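Local coordinates for protein polyketide Synthase III (Ectocarpus siliculosus, PDB 4B0N) that is a type III polyketide synthase of the chalcone synthase family, probably an acyltransferase, linked to the making of phlorotannin monomers, at residues P53-T58 and A94-T99; L223-T228 and F243-A248; W273-T278 and V404-I409. All blocks are in the same frame, centred on the assembly; numbering follows the deposited sequence.

Overall arrangement
The three contacts come one after another along the chain. Contacts 1 and 2 lie in the N-terminal half of the thiolase-like fold, their centres about 10 Å apart, and touch: Pro53 and Ala94 meet Asp245, and Ala94 and Val95 meet Ser225. Contact 1 gives the arachidonic acid pocket Phe98, and contact 2 gives it Ser224, His227, Thr228 and Phe243. Contact 2 joins the loop that follows strand 215-223 to segment 243-248, which runs into strand 245-255; contact 1 belongs with the small sheet of strands 55-58 and 90-93. Contact 3 pairs strands 265-274 and 405-413 in the C-terminal sheet, beside the second subunit, its centre about 24 Å from that of contact 2 and about 33 Å from that of contact 1.

Contact 1: residues P53-T58 and A94-T99; sequences PQYRCT and AVPDFT. With ACD (arachidonic acid), chain D.
Tyr55 turns one face of its ring to the 94-99 loop, with Pro96 over the centre and Thr99 OG1 obliquely on the same side, by the CD1 branch. CG stands anti to the carbonyl carbon, beside the backbone N (chi1 -53°), on a CB that already points toward the 94-99 loop. From CB outward, the first neighbour is Thr99 OG1, which comes nearer still to Tyr55 CD1, at 3.4 Å. On the other branch, Tyr55 CD2 faces Val95 O, and Tyr55 CE2 lies 3.6 Å from Pro96 N, while Ala94 O comes to the ring edge near its plane. Of Pro96, CA stands over the ring centre, and CB makes a CH-pi contact 4.1 Å from the centroid of the Tyr55 ring, 28° off the ring normal. Gln54 CB leans over the rim of the opposite face. At the tip, Tyr55 OH brushes Pro96 CB and is hydrogen-bonded to Ala104 N and Asp107 OD2, which anchor the end of the ring. The contact sits in the N-terminal half of the thiolase-like fold, where strand 55-58 pairs antiparallel with strand 90-93 and the 94-99 loop carries on from the latter. That loop is closed on itself by Thr99 N bonding to Pro96 O at 2.8 Å, a turn that presents Pro96 and Thr99 on the side of Tyr55. Further along the strand, Cys57 CB packs 3.8 Å from Thr99 CG2, and at the other end Pro53 CB meets Ala94 CB at 3.9 Å. Cys57 SG is directed toward Phe98, whose CB it approaches loosely. The Phe98 ring leads away from the strand and belongs to the acyl pocket: its CZ lies 3.6 Å from C17 of the arachidonic acid, and C18 stands over one ring face, offset toward the rim.

Contact 2: residues L223-T228 and F243-A248; sequences LSSVHT and FADGCA. With ACD (arachidonic acid), chain D.
The carboxylate of Asp245 has Leu223 over one face, with Leu223 CA 3.6 Å from Asp245 CG, and Ser225 at its oxygen edge. Ala94 N, a weak donor to Asp245 OD2, comes from the opposite side of the plane. The Phe243 ring turns its edge to the arachidonic acid, CD2 standing 3.6 Å from ligand C11, while its CB rests against Ser224 OG; the His227 ring is met obliquely by ligand C9. The oxygens of Asp245 divide Ser225 between them: OD1 takes Ser225 N on its syn lone pair at 2.8 Å, and OD2 takes the Ser225 hydroxyl in a bond modelled too short to trust in detail. Ser224 OG, set between its own N and carbonyl carbon (chi1 47°), donates to Ala244 O at 2.6 Å from above the carbonyl plane, 54° out of it. These bonds tie the loop after strand 215-223 to segment 243-248 beside the acyl pocket, where Ser224 O lies 3.3 Å from ligand C14 and Thr228 CG2 3.5 Å from C17. An alanine at Asp245 would probably leave Ser225 N without its acceptor, take from Ala94 N its weak partner, and slacken the hold on the 223-228 loop. Buried as it is, the carboxylate is met by backbone N-H groups, of Ser225 and weakly of Ala94, and by a hydroxyl, which would probably stabilise a negative charge there.

Contact 3: residues W273-T278 and V404-I409; sequences WLMEGT and VGAEGI
Met275 and Val404 lie side by side where two antiparallel strands of the C-terminal mixed sheet meet, strand 265-274, the outermost of the sheet within this chain, and strand 405-413 next to it. The Met275 chain runs extended beyond CG, passing SD 4.1 Å from Val404 CG1 and bringing CE to 3.9 Å from Ala406 CB. Next to it the backbones are bonded: Ala406 N bonds to Trp273 O at 2.8 Å, Trp273 N returns a bond to Ala406 O, and Met275 N bonds to Val404 O at 2.9 Å. Gly405 faces Leu274 as the neighbouring non-hydrogen-bonded pair, their CA atoms 4.1 Å apart. A type II turn from Met275 to Thr278 then brings the Thr278 hydroxyl back to Val404. Thr278 OG1 accepts from Val404 N at 2.8 Å and donates to Met275 O at 2.7 Å, so a single oxygen clasps both segments. Helix 299-316 packs on the face that carries Trp273 and Ala406, through Phe310, and its Asn306 touches Met275. The second subunit continues from Leu274, which makes backbone hydrogen bonds to it and whose O takes a weak one from Arg182 NH1 of that subunit.

Contact 1: residues P53-T58 and A94-T99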
loop_
_atom_site.group_PDB
_atom_site.type_symbol
_atom_site.label_atom_id
_atom_site.label_comp_id
_atom_site.label_asym_id
_atom_site.label_seq_id
_atom_site.Cartn_x
_atom_site.Cartn_y
_atom_site.Cartn_z
ATOM N N PRO A 53 -17.913 1.819 13.642
ATOM C CA PRO A 53 -17.748 0.989 14.831
ATOM C C PRO A 53 -18.896 1.168 15.830
ATOM O O PRO A 53 -19.809 1.970 15.603
ATOM C CB PRO A 53 -16.423 1.480 15.422
ATOM C CG PRO A 53 -16.264 2.864 14.899
ATOM C CD PRO A 53 -16.833 2.816 13.516
ATOM N N GLN A 54 -18.823 0.426 16.930
ATOM C CA GLN A 54 -19.930 0.267 17.866
ATOM C C GLN A 54 -20.362 1.544 18.596
ATOM O O GLN A 54 -21.558 1.823 18.710
ATOM C CB GLN A 54 -19.562 -0.811 18.883
ATOM C CG GLN A 54 -20.747 -1.575 19.443
ATOM C CD GLN A 54 -20.324 -2.688 20.378
ATOM O OE1 GLN A 54 -19.177 -2.736 20.827
ATOM N NE2 GLN A 54 -21.252 -3.592 20.678
ATOM N N TYR A 55 -19.390 2.316 19.073
ATOM C CA TYR A 55 -19.653 3.378 20.045
ATOM C C TYR A 55 -19.767 4.772 19.440
ATOM O O TYR A 55 -18.788 5.334 18.959
ATOM C CB TYR A 55 -18.592 3.357 21.153
ATOM C CG TYR A 55 -18.442 2.001 21.809
ATOM C CD1 TYR A 55 -19.314 1.593 22.818
ATOM C CD2 TYR A 55 -17.433 1.121 21.413
ATOM C CE1 TYR A 55 -19.187 0.350 23.415
ATOM C CE2 TYR A 55 -17.296 -0.125 22.006
ATOM C CZ TYR A 55 -18.175 -0.508 23.006
ATOM O OH TYR A 55 -18.045 -1.746 23.601
ATOM N N ARG A 56 -20.978 5.320 19.474
ATOM C CA ARG A 56 -21.224 6.699 19.074
ATOM C C ARG A 56 -20.999 7.617 20.281
ATOM O O ARG A 56 -21.771 7.601 21.243
ATOM C CB ARG A 56 -22.644 6.840 18.509
ATOM C CG ARG A 56 -23.210 8.251 18.526
ATOM C CD ARG A 56 -22.988 8.983 17.217
ATOM N NE ARG A 56 -24.228 9.132 16.457
ATOM C CZ ARG A 56 -25.093 10.138 16.602
ATOM N NH1 ARG A 56 -24.872 11.107 17.486
ATOM N NH2 ARG A 56 -26.189 10.179 15.855
ATOM N N CYS A 57 -19.926 8.402 20.228
ATOM C CA CYS A 57 -19.546 9.286 21.328
ATOM C C CYS A 57 -19.742 10.751 20.957
ATOM O O CYS A 57 -19.134 11.240 20.002
ATOM C CB CYS A 57 -18.090 9.033 21.734
ATOM S SG CYS A 57 -17.373 10.219 22.900
ATOM N N THR A 58 -20.591 11.442 21.719
ATOM C CA THR A 58 -20.838 12.873 21.520
ATOM C C THR A 58 -19.616 13.700 21.921
ATOM O O THR A 58 -18.729 13.209 22.625
ATOM C CB THR A 58 -22.073 13.370 22.305
ATOM O OG1 THR A 58 -21.810 13.314 23.713
ATOM C CG2 THR A 58 -23.309 12.532 21.976
ATOM N N ALA A 94 -14.254 2.334 18.102
ATOM C CA ALA A 94 -14.273 0.874 18.246
ATOM C C ALA A 94 -14.004 0.423 19.682
ATOM O O ALA A 94 -14.270 -0.725 20.042
ATOM C CB ALA A 94 -13.271 0.237 17.293
ATOM N N VAL A 95 -13.478 1.335 20.494
ATOM C CA VAL A 95 -13.111 1.030 21.872
ATOM C C VAL A 95 -14.063 1.736 22.842
ATOM O O VAL A 95 -14.424 2.896 22.619
ATOM C CB VAL A 95 -11.652 1.434 22.184
ATOM C CG1 VAL A 95 -11.019 0.409 23.101
ATOM C CG2 VAL A 95 -10.821 1.541 20.915
ATOM N N PRO A 96 -14.479 1.039 23.920
ATOM C CA PRO A 96 -15.400 1.638 24.895
ATOM C C PRO A 96 -14.774 2.686 25.823
ATOM O O PRO A 96 -15.499 3.338 26.573
ATOM C CB PRO A 96 -15.882 0.432 25.711
ATOM C CG PRO A 96 -14.792 -0.572 25.584
ATOM C CD PRO A 96 -14.243 -0.392 24.201
ATOM N N ASP A 97 -13.454 2.856 25.758
ATOM C CA ASP A 97 -12.722 3.758 26.660
ATOM C C ASP A 97 -13.223 5.209 26.692
ATOM O O ASP A 97 -12.832 5.981 27.573
ATOM C CB ASP A 97 -11.225 3.737 26.339
ATOM C CG ASP A 97 -10.586 2.405 26.641
ATOM O OD1 ASP A 97 -11.026 1.395 26.064
ATOM O OD2 ASP A 97 -9.652 2.363 27.463
ATOM N N PHE A 98 -14.081 5.573 25.743
ATOM C CA PHE A 98 -14.618 6.933 25.675
ATOM C C PHE A 98 -16.100 6.995 26.045
ATOM O O PHE A 98 -16.657 8.078 26.247
ATOM C CB PHE A 98 -14.358 7.541 24.295
ATOM C CG PHE A 98 -12.922 7.452 23.864
ATOM C CD1 PHE A 98 -11.941 8.205 24.504
ATOM C CD2 PHE A 98 -12.546 6.604 22.828
ATOM C CE1 PHE A 98 -10.614 8.120 24.113
ATOM C CE2 PHE A 98 -11.219 6.515 22.431
ATOM C CZ PHE A 98 -10.252 7.272 23.076
ATOM N N THR A 99 -16.724 5.823 26.131
ATOM C CA THR A 99 -18.095 5.690 26.610
ATOM C C THR A 99 -18.171 4.489 27.558
ATOM O O THR A 99 -18.730 3.448 27.199
ATOM C CB THR A 99 -19.096 5.514 25.447
ATOM O OG1 THR A 99 -18.729 4.376 24.658
ATOM C CG2 THR A 99 -19.118 6.745 24.563
HETATM C C1 ACD D . -4.468 13.961 8.008
HETATM C C2 ACD D . -3.730 12.670 7.725
HETATM C C3 ACD D . -4.243 11.569 8.646
HETATM C C4 ACD D . -3.124 10.613 9.039
HETATM C C5 ACD D . -3.529 9.810 10.251
HETATM C C6 ACD D . -2.692 8.925 10.788
HETATM C C7 ACD D . -3.128 8.126 11.992
HETATM C C8 ACD D . -2.894 8.881 13.278
HETATM C C9 ACD D . -3.658 8.612 14.335
HETATM C C10 ACD D . -3.446 9.342 15.640
HETATM C C11 ACD D . -4.678 10.134 15.999
HETATM C C12 ACD D . -5.201 10.039 17.219
HETATM C C13 ACD D . -6.432 10.844 17.566
HETATM C C14 ACD D . -7.476 9.970 18.219
HETATM C C15 ACD D . -8.697 10.458 18.431
HETATM C C16 ACD D . -9.763 9.612 19.084
HETATM C C17 ACD D . -9.731 9.845 20.590
HETATM C C18 ACD D . -10.916 10.668 21.080
HETATM C C19 ACD D . -10.458 11.655 22.147
HETATM C C20 ACD D . -11.637 12.302 22.838
HETATM O O1 ACD D . -4.922 14.622 7.047
#

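Contact 2: residues L223-T228 and F243-A248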
loop_
_atom_site.group_PDB
_atom_site.type_symbol
_atom_site.label_atom_id
_atom_site.label_comp_id
_atom_site.label_asym_id
_atom_site.label_seq_id
_atom_site.Cartn_x
_atom_site.Cartn_y
_atom_site.Cartn_z
ATOM N N LEU A 223 -9.253 3.251 11.899
ATOM C CA LEU A 223 -9.509 3.234 13.336
ATOM C C LEU A 223 -8.467 4.073 14.064
ATOM O O LEU A 223 -7.472 3.543 14.562
ATOM C CB LEU A 223 -9.489 1.800 13.881
ATOM C CG LEU A 223 -10.714 0.893 13.764
ATOM C CD1 LEU A 223 -10.874 0.320 12.366
ATOM C CD2 LEU A 223 -10.568 -0.233 14.769
ATOM N N SER A 224 -8.695 5.383 14.117
ATOM C CA SER A 224 -7.807 6.284 14.855
ATOM C C SER A 224 -8.026 6.234 16.377
ATOM O O SER A 224 -7.261 6.835 17.135
ATOM C CB SER A 224 -7.895 7.721 14.315
ATOM O OG SER A 224 -9.232 8.149 14.145
ATOM N N SER A 225 -9.051 5.503 16.820
ATOM C CA SER A 225 -9.343 5.362 18.253
ATOM C C SER A 225 -8.440 4.346 18.950
ATOM O O SER A 225 -8.570 4.108 20.153
ATOM C CB SER A 225 -10.813 4.991 18.486
ATOM O OG SER A 225 -11.061 3.629 18.176
ATOM N N VAL A 226 -7.534 3.742 18.193
ATOM C CA VAL A 226 -6.605 2.775 18.760
ATOM C C VAL A 226 -5.219 3.401 18.915
ATOM O O VAL A 226 -4.315 2.787 19.478
ATOM C CB VAL A 226 -6.517 1.484 17.917
ATOM C CG1 VAL A 226 -6.316 0.291 18.834
ATOM C CG2 VAL A 226 -7.780 1.280 17.094
ATOM N N HIS A 227 -5.070 4.633 18.427
ATOM C CA HIS A 227 -3.788 5.340 18.447
ATOM C C HIS A 227 -3.764 6.546 19.350
ATOM O O HIS A 227 -2.868 7.388 19.243
ATOM C CB HIS A 227 -3.384 5.739 17.031
ATOM C CG HIS A 227 -3.193 4.568 16.103
ATOM N ND1 HIS A 227 -2.128 3.752 16.182
ATOM C CD2 HIS A 227 -3.978 4.093 15.055
ATOM C CE1 HIS A 227 -2.225 2.798 15.239
ATOM N NE2 HIS A 227 -3.357 3.010 14.547
ATOM N N THR A 228 -4.734 6.637 20.256
ATOM C CA THR A 228 -4.846 7.790 21.147
ATOM C C THR A 228 -3.744 7.775 22.209
ATOM O O THR A 228 -3.433 6.725 22.779
ATOM C CB THR A 228 -6.240 7.879 21.811
ATOM O OG1 THR A 228 -6.260 7.122 23.026
ATOM C CG2 THR A 228 -7.318 7.365 20.869
ATOM N N PHE A 243 -10.136 13.475 14.871
ATOM C CA PHE A 243 -10.045 12.147 14.256
ATOM C C PHE A 243 -10.997 11.125 14.874
ATOM O O PHE A 243 -11.238 11.144 16.082
ATOM C CB PHE A 243 -8.605 11.613 14.291
ATOM C CG PHE A 243 -7.642 12.384 13.425
ATOM C CD1 PHE A 243 -8.078 13.058 12.283
ATOM C CD2 PHE A 243 -6.289 12.410 13.735
ATOM C CE1 PHE A 243 -7.186 13.761 11.486
ATOM C CE2 PHE A 243 -5.392 13.108 12.938
ATOM C CZ PHE A 243 -5.840 13.785 11.813
ATOM N N ALA A 244 -11.521 10.234 14.030
ATOM C CA ALA A 244 -12.516 9.235 14.437
ATOM C C ALA A 244 -12.386 7.921 13.657
ATOM O O ALA A 244 -11.485 7.768 12.830
ATOM C CB ALA A 244 -13.914 9.805 14.277
ATOM N N ASP A 245 -13.291 6.982 13.925
ATOM C CA ASP A 245 -13.279 5.670 13.275
ATOM C C ASP A 245 -14.406 5.522 12.257
ATOM O O ASP A 245 -15.525 5.990 12.488
ATOM C CB ASP A 245 -13.394 4.557 14.318
ATOM C CG ASP A 245 -12.212 4.509 15.270
ATOM O OD1 ASP A 245 -11.480 5.513 15.399
ATOM O OD2 ASP A 245 -12.017 3.448 15.896
ATOM N N GLY A 246 -14.107 4.859 11.140
ATOM C CA GLY A 246 -15.088 4.644 10.072
ATOM C C GLY A 246 -14.641 3.710 8.960
ATOM O O GLY A 246 -13.452 3.435 8.802
ATOM N N CYS A 247 -15.610 3.225 8.188
ATOM C CA CYS A 247 -15.342 2.349 7.051
ATOM C C CYS A 247 -16.335 2.561 5.907
ATOM O O CYS A 247 -17.531 2.764 6.125
ATOM C CB CYS A 247 -15.343 0.882 7.487
ATOM S SG CYS A 247 -15.148 -0.309 6.140
ATOM N N ALA A 248 -15.816 2.508 4.684
ATOM C CA ALA A 248 -16.628 2.644 3.482
ATOM C C ALA A 248 -16.060 1.788 2.364
ATOM O O ALA A 248 -14.843 1.684 2.210
ATOM C CB ALA A 248 -16.708 4.098 3.050
HETATM C C1 ACD D . -4.468 13.961 8.008
HETATM C C2 ACD D . -3.730 12.670 7.725
HETATM C C3 ACD D . -4.243 11.569 8.646
HETATM C C4 ACD D . -3.124 10.613 9.039
HETATM C C5 ACD D . -3.529 9.810 10.251
HETATM C C6 ACD D . -2.692 8.925 10.788
HETATM C C7 ACD D . -3.128 8.126 11.992
HETATM C C8 ACD D . -2.894 8.881 13.278
HETATM C C9 ACD D . -3.658 8.612 14.335
HETATM C C10 ACD D . -3.446 9.342 15.640
HETATM C C11 ACD D . -4.678 10.134 15.999
HETATM C C12 ACD D . -5.201 10.039 17.219
HETATM C C13 ACD D . -6.432 10.844 17.566
HETATM C C14 ACD D . -7.476 9.970 18.219
HETATM C C15 ACD D . -8.697 10.458 18.431
HETATM C C16 ACD D . -9.763 9.612 19.084
HETATM C C17 ACD D . -9.731 9.845 20.590
HETATM C C18 ACD D . -10.916 10.668 21.080
HETATM C C19 ACD D . -10.458 11.655 22.147
HETATM C C20 ACD D . -11.637 12.302 22.838
HETATM O O1 ACD D . -4.922 14.622 7.047
#

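Contact 3: residues W273-T278 and V404-I409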
loop_
_atom_site.group_PDB
_atom_site.type_symbol
_atom_site.label_atom_id
_atom_site.label_comp_id
_atom_site.label_asym_id
_atom_site.label_seq_id
_atom_site.Cartn_x
_atom_site.Cartn_y
_atom_site.Cartn_z
ATOM N N TRP A 273 -1.913 16.437 -8.038
ATOM C CA TRP A 273 -0.955 17.539 -8.057
ATOM C C TRP A 273 -0.273 17.715 -6.733
ATOM O O TRP A 273 -0.928 17.928 -5.714
ATOM C CB TRP A 273 -1.611 18.850 -8.479
ATOM C CG TRP A 273 -0.595 19.918 -8.791
ATOM C CD1 TRP A 273 -0.206 20.984 -7.983
ATOM C CD2 TRP A 273 0.224 20.040 -10.005
ATOM N NE1 TRP A 273 0.759 21.741 -8.601
ATOM C CE2 TRP A 273 1.063 21.231 -9.815
ATOM C CE3 TRP A 273 0.338 19.314 -11.189
ATOM C CZ2 TRP A 273 1.966 21.657 -10.781
ATOM C CZ3 TRP A 273 1.252 19.752 -12.155
ATOM C CH2 TRP A 273 2.044 20.896 -11.954
ATOM N N LEU A 274 1.056 17.629 -6.747
ATOM C CA LEU A 274 1.874 17.883 -5.565
ATOM C C LEU A 274 2.223 19.373 -5.488
ATOM O O LEU A 274 2.726 19.958 -6.452
ATOM C CB LEU A 274 3.153 17.042 -5.611
ATOM C CG LEU A 274 3.729 16.439 -4.323
ATOM C CD1 LEU A 274 4.996 15.667 -4.648
ATOM C CD2 LEU A 274 4.022 17.478 -3.251
ATOM N N MET A 275 1.950 19.978 -4.336
ATOM C CA MET A 275 2.191 21.405 -4.128
ATOM C C MET A 275 3.619 21.665 -3.653
ATOM O O MET A 275 4.110 20.999 -2.735
ATOM C CB MET A 275 1.185 21.977 -3.125
ATOM C CG MET A 275 -0.272 21.744 -3.500
ATOM S SD MET A 275 -1.369 21.770 -2.069
ATOM C CE MET A 275 -2.923 21.319 -2.838
ATOM N N GLU A 276 4.276 22.635 -4.290
ATOM C CA GLU A 276 5.647 23.014 -3.952
ATOM C C GLU A 276 5.721 23.676 -2.578
ATOM O O GLU A 276 4.878 24.508 -2.233
ATOM C CB GLU A 276 6.227 23.951 -5.017
ATOM C CG GLU A 276 6.423 23.303 -6.381
ATOM C CD GLU A 276 6.618 24.312 -7.502
ATOM O OE1 GLU A 276 7.534 25.159 -7.396
ATOM O OE2 GLU A 276 5.861 24.253 -8.499
ATOM N N GLY A 277 6.730 23.283 -1.802
ATOM C CA GLY A 277 6.992 23.863 -0.485
ATOM C C GLY A 277 5.890 23.671 0.542
ATOM O O GLY A 277 5.629 24.567 1.349
ATOM N N THR A 278 5.241 22.508 0.508
ATOM C CA THR A 278 4.169 22.172 1.453
ATOM C C THR A 278 4.489 20.863 2.187
ATOM O O THR A 278 3.593 20.119 2.598
ATOM C CB THR A 278 2.799 22.067 0.748
ATOM O OG1 THR A 278 2.884 21.121 -0.324
ATOM C CG2 THR A 278 2.365 23.417 0.192
ATOM N N VAL A 404 2.326 18.499 0.399
ATOM C CA VAL A 404 0.920 18.094 0.319
ATOM C C VAL A 404 0.468 17.953 -1.130
ATOM O O VAL A 404 0.684 18.841 -1.958
ATOM C CB VAL A 404 -0.012 19.069 1.084
ATOM C CG1 VAL A 404 -1.480 18.787 0.786
ATOM C CG2 VAL A 404 0.236 18.981 2.581
ATOM N N GLY A 405 -0.146 16.815 -1.426
ATOM C CA GLY A 405 -0.724 16.579 -2.737
ATOM C C GLY A 405 -2.232 16.719 -2.717
ATOM O O GLY A 405 -2.873 16.510 -1.685
ATOM N N ALA A 406 -2.794 17.089 -3.863
ATOM C CA ALA A 406 -4.237 17.104 -4.047
ATOM C C ALA A 406 -4.644 15.913 -4.911
ATOM O O ALA A 406 -4.052 15.663 -5.961
ATOM C CB ALA A 406 -4.680 18.413 -4.675
ATOM N N GLU A 407 -5.647 15.175 -4.446
ATOM C CA GLU A 407 -6.102 13.958 -5.108
ATOM C C GLU A 407 -7.594 14.033 -5.382
ATOM O O GLU A 407 -8.391 14.168 -4.452
ATOM C CB GLU A 407 -5.800 12.739 -4.232
ATOM C CG GLU A 407 -4.621 11.892 -4.692
ATOM C CD GLU A 407 -3.278 12.580 -4.529
ATOM O OE1 GLU A 407 -3.065 13.248 -3.493
ATOM O OE2 GLU A 407 -2.428 12.430 -5.434
ATOM N N GLY A 408 -7.974 13.932 -6.654
ATOM C CA GLY A 408 -9.377 14.080 -7.032
ATOM C C GLY A 408 -9.870 13.170 -8.136
ATOM O O GLY A 408 -9.077 12.562 -8.855
ATOM N N ILE A 409 -11.193 13.079 -8.256
ATOM C CA ILE A 409 -11.858 12.304 -9.311
ATOM C C ILE A 409 -13.019 13.102 -9.912
ATOM O O ILE A 409 -13.612 13.956 -9.242
ATOM C CB ILE A 409 -12.374 10.933 -8.807
ATOM C CG1 ILE A 409 -13.186 11.095 -7.513
ATOM C CG2 ILE A 409 -11.215 9.957 -8.626
ATOM C CD1 ILE A 409 -14.172 9.977 -7.245
#